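Local coordinates for protein AgaA (Rhizobium radiobacter, PDB 6HLX) that binds the opine agropinic acid in the periplasm as the solute-binding component of an ABC transporter that imports it into the bacterium, at residues Y53-S56 against P57-E61; N100-S103 against S104-K107; Q411-N414 against D415-K419. All coordinates share one frame; numbering follows the deposited sequence.

Interaction 1. Residues Y53-S56 against P57-E61; sequences YEVS and PDAKE. With ZN (zinc ion), chain R; ACT (acetate ion), chain H.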
loop_
_atom_site.group_PDB
_atom_site.type_symbol
_atom_site.label_atom_id
_atom_site.label_comp_id
_atom_site.label_asym_id
_atom_site.label_seq_id
_atom_site.Cartn_x
_atom_site.Cartn_y
_atom_site.Cartn_z
ATOM N N TYR A 53 -2.201 -24.928 2.372
ATOM C CA TYR A 53 -1.705 -24.769 1.019
ATOM C C TYR A 53 -0.381 -25.469 0.835
ATOM O O TYR A 53 0.401 -25.626 1.790
ATOM C CB TYR A 53 -1.667 -23.302 0.579
ATOM C CG TYR A 53 -0.801 -22.420 1.446
ATOM C CD1 TYR A 53 0.559 -22.275 1.186
ATOM C CD2 TYR A 53 -1.345 -21.699 2.506
ATOM C CE1 TYR A 53 1.365 -21.473 1.988
ATOM C CE2 TYR A 53 -0.544 -20.891 3.317
ATOM C CZ TYR A 53 0.809 -20.784 3.052
ATOM O OH TYR A 53 1.617 -19.992 3.825
ATOM N N GLU A 54 -0.153 -25.917 -0.385
ATOM C CA GLU A 54 1.054 -26.651 -0.747
ATOM C C GLU A 54 1.748 -25.916 -1.880
ATOM O O GLU A 54 1.094 -25.530 -2.848
ATOM C CB GLU A 54 0.696 -28.081 -1.177
ATOM C CG GLU A 54 0.054 -28.910 -0.060
ATOM C CD GLU A 54 -1.095 -29.808 -0.489
ATOM O OE1 GLU A 54 -1.742 -30.378 0.411
ATOM O OE2 GLU A 54 -1.351 -29.957 -1.706
ATOM N N VAL A 55 3.058 -25.698 -1.744
ATOM C CA VAL A 55 3.863 -25.002 -2.751
ATOM C C VAL A 55 4.917 -25.979 -3.249
ATOM O O VAL A 55 5.639 -26.560 -2.431
ATOM C CB VAL A 55 4.514 -23.710 -2.184
ATOM C CG1 VAL A 55 5.371 -22.997 -3.241
ATOM C CG2 VAL A 55 3.456 -22.759 -1.602
ATOM N N SER A 56 5.003 -26.159 -4.579
ATOM C CA SER A 56 5.984 -27.070 -5.159
ATOM C C SER A 56 7.427 -26.602 -4.841
ATOM O O SER A 56 7.622 -25.429 -4.516
ATOM C CB SER A 56 5.762 -27.216 -6.660
ATOM O OG SER A 56 6.031 -26.000 -7.335
ATOM N N PRO A 57 8.426 -27.509 -4.865
ATOM C CA PRO A 57 9.800 -27.102 -4.483
ATOM C C PRO A 57 10.478 -26.090 -5.428
ATOM O O PRO A 57 11.501 -25.533 -5.064
ATOM C CB PRO A 57 10.557 -28.433 -4.404
ATOM C CG PRO A 57 9.791 -29.347 -5.314
ATOM C CD PRO A 57 8.350 -28.956 -5.150
ATOM N N ASP A 58 9.903 -25.842 -6.610
ATOM C CA ASP A 58 10.407 -24.840 -7.564
ATOM C C ASP A 58 9.480 -23.587 -7.561
ATOM O O ASP A 58 9.669 -22.692 -8.385
ATOM C CB ASP A 58 10.504 -25.439 -8.969
ATOM C CG ASP A 58 9.197 -25.957 -9.562
ATOM O OD1 ASP A 58 8.169 -25.930 -8.861
ATOM O OD2 ASP A 58 9.207 -26.387 -10.722
ATOM N N ALA A 59 8.451 -23.555 -6.674
ATOM C CA ALA A 59 7.524 -22.431 -6.521
ATOM C C ALA A 59 6.773 -22.081 -7.820
ATOM O O ALA A 59 6.540 -20.908 -8.128
ATOM C CB ALA A 59 8.253 -21.214 -5.946
ATOM N N LYS A 60 6.368 -23.119 -8.567
ATOM C CA LYS A 60 5.590 -22.964 -9.799
ATOM C C LYS A 60 4.168 -23.525 -9.694
ATOM O O LYS A 60 3.323 -23.175 -10.523
ATOM C CB LYS A 60 6.290 -23.668 -10.954
ATOM C CG LYS A 60 7.305 -22.817 -11.655
ATOM C CD LYS A 60 7.986 -23.593 -12.780
ATOM C CE LYS A 60 7.224 -23.512 -14.077
ATOM N NZ LYS A 60 8.062 -24.036 -15.187
ATOM N N GLU A 61 3.923 -24.447 -8.743
ATOM C CA GLU A 61 2.606 -25.096 -8.576
ATOM C C GLU A 61 2.125 -24.897 -7.149
ATOM O O GLU A 61 2.896 -25.106 -6.200
ATOM C CB GLU A 61 2.676 -26.595 -8.920
ATOM C CG GLU A 61 2.981 -26.848 -10.390
ATOM C CD GLU A 61 3.231 -28.301 -10.740
ATOM O OE1 GLU A 61 2.238 -29.034 -10.934
ATOM O OE2 GLU A 61 4.411 -28.708 -10.820
HETATM ZN ZN ZN R . -3.033 -31.127 -1.255
HETATM C C ACT H . 0.577 -24.319 5.212
HETATM O O ACT H . -0.605 -24.677 4.897
HETATM O OXT ACT H . 1.673 -24.883 4.848
HETATM C CH3 ACT H . 0.726 -23.093 6.128
#
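Ser56 and Asp58 meet through their side chains at the start of a tight reversal between strand 45-55 and strand 61-66. Ser56 OG gives its hydrogen to Asp58 OD1 at 2.6 Å, reaching that oxygen nearly end-on to its C-O bond. The same hydroxyl oxygen accepts two backbone amides, Glu61 N at 3.0 Å and Lys60 N at 3.2 Å, so three hydrogen bonds grip one atom. Its first torsion (chi1 67°) places OG between the backbone N and the carbonyl carbon, turned into the concave side of the loop where both amides converge.

Backbone bonds close the reversal. Ser56 O accepts Ala59 N at 3.0 Å, the donor lying well above the carbonyl plane, and this completes a type I turn over Pro57 and Asp58. Ser56 N in turn donates to Glu61 O at 2.9 Å, which ties the residue after strand 45-55 to the first residue of strand 61-66 in this antiparallel hairpin; Glu54 continues the pairing with Thr63.

Apolar contact is slight: Val55 CG1 approaches Ala59 CB at 4.3 Å, while Val55 also packs on Phe62 and Ile128.

Two bound groups sit on the strand side. Glu54 holds a zinc ion through both carboxylate oxygens, with His65 of the partner strand as a further ligand, so the metal bridges the hairpin. An acetate, probably from the crystallisation liquor, lies over one face of the Tyr53 ring and accepts a hydrogen bond from Tyr53 N.

With its proton committed to Asp58 and its oxygen facing two amides, the serine hydroxyl is fixed in rotation, and the aspartate's negative charge would probably polarise it into a stronger acceptor for the returning strand.

Interaction 2. Residues N100-S103 against S104-K107; sequences NELS and SISK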
loop_
_atom_site.group_PDB
_atom_site.type_symbol
_atom_site.label_atom_id
_atom_site.label_comp_id
_atom_site.label_asym_id
_atom_site.label_seq_id
_atom_site.Cartn_x
_atom_site.Cartn_y
_atom_site.Cartn_z
ATOM N N ASN A 100 0.028 -6.937 -12.691
ATOM C CA ASN A 100 1.400 -7.287 -13.111
ATOM C C ASN A 100 2.015 -8.372 -12.216
ATOM O O ASN A 100 2.683 -9.294 -12.712
ATOM C CB ASN A 100 2.305 -6.052 -13.082
ATOM C CG ASN A 100 3.205 -5.923 -14.288
ATOM O OD1 ASN A 100 2.809 -6.224 -15.418
ATOM N ND2 ASN A 100 4.438 -5.444 -14.080
ATOM N N GLU A 101 1.785 -8.241 -10.902
ATOM C CA GLU A 101 2.386 -9.123 -9.889
ATOM C C GLU A 101 1.741 -10.494 -9.840
ATOM O O GLU A 101 2.408 -11.472 -9.495
ATOM C CB GLU A 101 2.398 -8.428 -8.521
ATOM C CG GLU A 101 3.256 -7.159 -8.506
ATOM C CD GLU A 101 2.688 -5.938 -9.214
ATOM O OE1 GLU A 101 3.467 -5.048 -9.621
ATOM O OE2 GLU A 101 1.453 -5.891 -9.393
ATOM N N LEU A 102 0.454 -10.586 -10.205
ATOM C CA LEU A 102 -0.217 -11.887 -10.205
ATOM C C LEU A 102 -0.217 -12.519 -11.606
ATOM O O LEU A 102 -0.617 -13.678 -11.725
ATOM C CB LEU A 102 -1.664 -11.758 -9.681
ATOM C CG LEU A 102 -1.823 -11.724 -8.162
ATOM C CD1 LEU A 102 -1.516 -10.337 -7.607
ATOM C CD2 LEU A 102 -3.241 -12.087 -7.774
ATOM N N SER A 103 0.273 -11.778 -12.659
ATOM C CA SER A 103 0.198 -12.190 -14.074
ATOM C C SER A 103 0.931 -13.489 -14.433
ATOM O O SER A 103 0.655 -14.059 -15.495
ATOM C CB SER A 103 0.658 -11.069 -15.016
ATOM O OG SER A 103 2.047 -10.834 -14.852
ATOM N N SER A 104 1.816 -13.982 -13.553
ATOM C CA SER A 104 2.499 -15.260 -13.793
ATOM C C SER A 104 1.540 -16.450 -13.634
ATOM O O SER A 104 1.891 -17.542 -14.051
ATOM C CB SER A 104 3.710 -15.412 -12.889
ATOM O OG SER A 104 3.329 -15.266 -11.534
ATOM N N ILE A 105 0.341 -16.250 -13.060
ATOM C CA ILE A 105 -0.640 -17.340 -12.957
ATOM C C ILE A 105 -1.073 -17.679 -14.398
ATOM O O ILE A 105 -1.665 -16.826 -15.063
ATOM C CB ILE A 105 -1.859 -16.973 -12.070
ATOM C CG1 ILE A 105 -1.433 -16.765 -10.593
ATOM C CG2 ILE A 105 -2.940 -18.051 -12.214
ATOM C CD1 ILE A 105 -2.528 -16.027 -9.687
ATOM N N SER A 106 -0.751 -18.891 -14.883
ATOM C CA SER A 106 -1.109 -19.266 -16.258
ATOM C C SER A 106 -2.246 -20.278 -16.342
ATOM O O SER A 106 -2.871 -20.406 -17.396
ATOM C CB SER A 106 0.115 -19.743 -17.046
ATOM O OG SER A 106 0.779 -20.809 -16.389
ATOM N N LYS A 107 -2.489 -21.026 -15.267
ATOM C CA LYS A 107 -3.562 -22.021 -15.239
ATOM C C LYS A 107 -4.199 -22.037 -13.860
ATOM O O LYS A 107 -3.477 -21.975 -12.859
ATOM C CB LYS A 107 -2.976 -23.407 -15.584
ATOM C CG LYS A 107 -4.021 -24.519 -15.709
ATOM C CD LYS A 107 -3.477 -25.731 -16.461
ATOM C CE LYS A 107 -2.665 -26.653 -15.585
ATOM N NZ LYS A 107 -2.264 -27.896 -16.303
#
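Leu102 O accepts a hydrogen bond from Ile105 N at 3.1 Å, with an almost straight N-H...O angle of 169°, and this closes a type I turn through Ser103 and Ser104 between helix 99-102 and strand 105-110. The Ile105 side chain also lies against this oxygen, its CG1 3.4 Å from Leu102 O. CG1 stands beside the backbone N, which carries Ile105 CD1 back to within 4.4 Å of Leu102 CB. The two apolar side chains thus approach loosely beside the turn, and both are buried, Leu102 against Ile89 and Tyr130, Ile105 against Leu90, Leu118 and Leu120.

A second polar bond lies just before the turn. Ser103 OG donates to Asn100 O at 2.7 Å, the hydroxyl coming in above the carbonyl plane, 36° out of it. A chi1 of 68° sets OG between the backbone N and the carbonyl carbon of Ser103, from where it meets the preceding turn. Ser103 N reaches Asn100 O only weakly, at 3.5 Å, so the side chain supplies the firmer hold on that carbonyl.

Beyond the turn the chain joins the antiparallel sheet at one of its outermost strands. Ser104 pairs with Ser121 through the backbone, and Ser106 and Lys107 both face Thr119, a classic beta bulge; Ser106 OG also bonds to Thr119 O.

The chemistry implies a division of labour: hydroxyl and amide bonds take up the carbonyls of Asn100 and Leu102 between helix and strand, while the leucine and isoleucine, turned into the interior, bind the junction to helix 79-90 and the sheet.

Interaction 3. Residues Q411-N414 against D415-K419; sequences QQIN and DLLDK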
loop_
_atom_site.group_PDB
_atom_site.type_symbol
_atom_site.label_atom_id
_atom_site.label_comp_id
_atom_site.label_asym_id
_atom_site.label_seq_id
_atom_site.Cartn_x
_atom_site.Cartn_y
_atom_site.Cartn_z
ATOM N N GLN A 411 15.994 -3.997 -18.934
ATOM C CA GLN A 411 16.149 -5.445 -19.037
ATOM C C GLN A 411 17.023 -6.026 -17.937
ATOM O O GLN A 411 16.675 -7.083 -17.409
ATOM C CB GLN A 411 16.621 -5.885 -20.446
ATOM C CG GLN A 411 16.242 -7.347 -20.818
ATOM C CD GLN A 411 14.850 -7.840 -20.411
ATOM O OE1 GLN A 411 13.835 -7.122 -20.438
ATOM N NE2 GLN A 411 14.773 -9.100 -20.020
ATOM N N GLN A 412 18.143 -5.360 -17.576
ATOM C CA GLN A 412 19.011 -5.917 -16.516
ATOM C C GLN A 412 18.254 -6.028 -15.197
ATOM O O GLN A 412 18.356 -7.054 -14.511
ATOM C CB GLN A 412 20.285 -5.092 -16.336
ATOM C CG GLN A 412 21.299 -5.302 -17.454
ATOM C CD GLN A 412 22.507 -4.419 -17.245
ATOM O OE1 GLN A 412 23.059 -4.331 -16.142
ATOM N NE2 GLN A 412 22.926 -3.725 -18.291
ATOM N N ILE A 413 17.468 -4.991 -14.856
ATOM C CA ILE A 413 16.658 -4.999 -13.631
ATOM C C ILE A 413 15.614 -6.118 -13.711
ATOM O O ILE A 413 15.465 -6.866 -12.749
ATOM C CB ILE A 413 16.024 -3.595 -13.365
ATOM C CG1 ILE A 413 17.072 -2.660 -12.732
ATOM C CG2 ILE A 413 14.785 -3.700 -12.446
ATOM C CD1 ILE A 413 16.648 -1.202 -12.551
ATOM N N ASN A 414 14.914 -6.256 -14.864
ATOM C CA ASN A 414 13.890 -7.300 -15.026
ATOM C C ASN A 414 14.478 -8.689 -14.801
ATOM O O ASN A 414 13.887 -9.505 -14.090
ATOM C CB ASN A 414 13.241 -7.238 -16.407
ATOM C CG ASN A 414 12.420 -6.001 -16.679
ATOM O OD1 ASN A 414 12.135 -5.675 -17.844
ATOM N ND2 ASN A 414 12.023 -5.292 -15.643
ATOM N N ASP A 415 15.642 -8.943 -15.423
ATOM C CA ASP A 415 16.324 -10.239 -15.337
ATOM C C ASP A 415 16.715 -10.569 -13.912
ATOM O O ASP A 415 16.483 -11.694 -13.466
ATOM C CB ASP A 415 17.541 -10.269 -16.280
ATOM C CG ASP A 415 17.148 -10.291 -17.740
ATOM O OD1 ASP A 415 15.972 -10.608 -18.036
ATOM O OD2 ASP A 415 18.026 -10.037 -18.596
ATOM N N LEU A 416 17.228 -9.576 -13.174
ATOM C CA LEU A 416 17.618 -9.768 -11.777
ATOM C C LEU A 416 16.385 -10.018 -10.912
ATOM O O LEU A 416 16.398 -10.934 -10.084
ATOM C CB LEU A 416 18.408 -8.564 -11.238
ATOM C CG LEU A 416 19.859 -8.456 -11.733
ATOM C CD1 LEU A 416 20.408 -7.063 -11.470
ATOM C CD2 LEU A 416 20.761 -9.550 -11.108
ATOM N N LEU A 417 15.311 -9.231 -11.104
ATOM C CA LEU A 417 14.101 -9.487 -10.289
ATOM C C LEU A 417 13.488 -10.853 -10.602
ATOM O O LEU A 417 13.025 -11.542 -9.692
ATOM C CB LEU A 417 13.070 -8.368 -10.479
ATOM C CG LEU A 417 13.518 -6.979 -9.963
ATOM C CD1 LEU A 417 12.613 -5.879 -10.498
ATOM C CD2 LEU A 417 13.625 -6.936 -8.414
ATOM N N ASP A 418 13.491 -11.254 -11.876
ATOM C CA ASP A 418 12.977 -12.572 -12.266
ATOM C C ASP A 418 13.804 -13.676 -11.596
ATOM O O ASP A 418 13.233 -14.620 -11.038
ATOM C CB ASP A 418 12.970 -12.731 -13.798
ATOM C CG ASP A 418 11.847 -11.949 -14.478
ATOM O OD1 ASP A 418 10.867 -11.600 -13.794
ATOM O OD2 ASP A 418 11.945 -11.712 -15.697
ATOM N N LYS A 419 15.142 -13.530 -11.598
ATOM C CA LYS A 419 16.019 -14.520 -10.960
ATOM C C LYS A 419 15.792 -14.547 -9.447
ATOM O O LYS A 419 15.734 -15.629 -8.853
ATOM C CB LYS A 419 17.502 -14.238 -11.283
ATOM C CG LYS A 419 18.411 -15.413 -10.938
ATOM C CD LYS A 419 19.874 -15.133 -11.272
ATOM C CE LYS A 419 20.770 -16.295 -10.875
ATOM N NZ LYS A 419 22.219 -15.987 -11.102
#
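Ile413 lies alongside Leu417 one helical turn further on, the two side chains pointing the same way. The touching branches are Ile413 CG2 and Leu417 CD1, 3.6 Å apart. CG2 is the isoleucine branch that sits opposite the backbone N, beside the carbonyl carbon, and this turns it along the helix towards its neighbour. Leu417 CG also lies 3.4 Å from Ile413 O, the carbonyl oxygen of its i-4 partner. Together the pair forms a buried apolar strip: Ile413 meets Phe436 of helix 426-443, and both residues meet Tyr393 of helix 388-393.

A second i to i+4 pair, on the exposed side, is polar. Gln411 bends at chi2 (41°), bringing its amide round to the Asp415 carboxylate, where Gln411 NE2 stands 2.8 Å from Asp415 OD1. The two flat groups are steeply turned against each other, their planes 74° apart. Asp415 CG also sits 3.3 Å from Gln411 O in the preceding turn.

These pairs ride on the first turns of helix 411-422, an amphipathic alpha helix with one side packed on helices 388-393 and 426-443 and the other turned towards solvent. Its i+4 to i hydrogen bonds run regularly: Asp415 N to Gln411 O and Leu417 N to Ile413 O are both 2.9 Å, and Asp418 N to Asn414 O is 2.8 Å. Leu416 N donates likewise to Gln412 O.

Asp418 lays its carboxylate carbon CG 3.2 Å from Asn414 O, but its charge is engaged elsewhere. OD1 makes a salt bridge with Arg421 on the same helix, and OD2 accepts a hydrogen bond from Tyr394, so two different groups fix the rotation of this carboxylate.

Overall arrangement
Interactions 1 and 2 belong to the same antiparallel sheet, the first at the hairpin joining strands 45-55 and 61-66, the second at the start of the edge strand 105-110. Their centres are about 14 Å apart and their nearest atoms about 7 Å. Helix 127-131 touches both, through Ile128 on Tyr53 and Val55, and through Tyr130 on Leu102. Interaction 3 lies on a separate helix much later in the chain, its centre about 17 Å from that of interaction 2 and about 21 Å from that of interaction 1. None touches another. The zinc bound by Glu54 and His65 belongs to interaction 1, whereas interactions 2 and 3 lie away from the metal sites and the agropinic acid pocket.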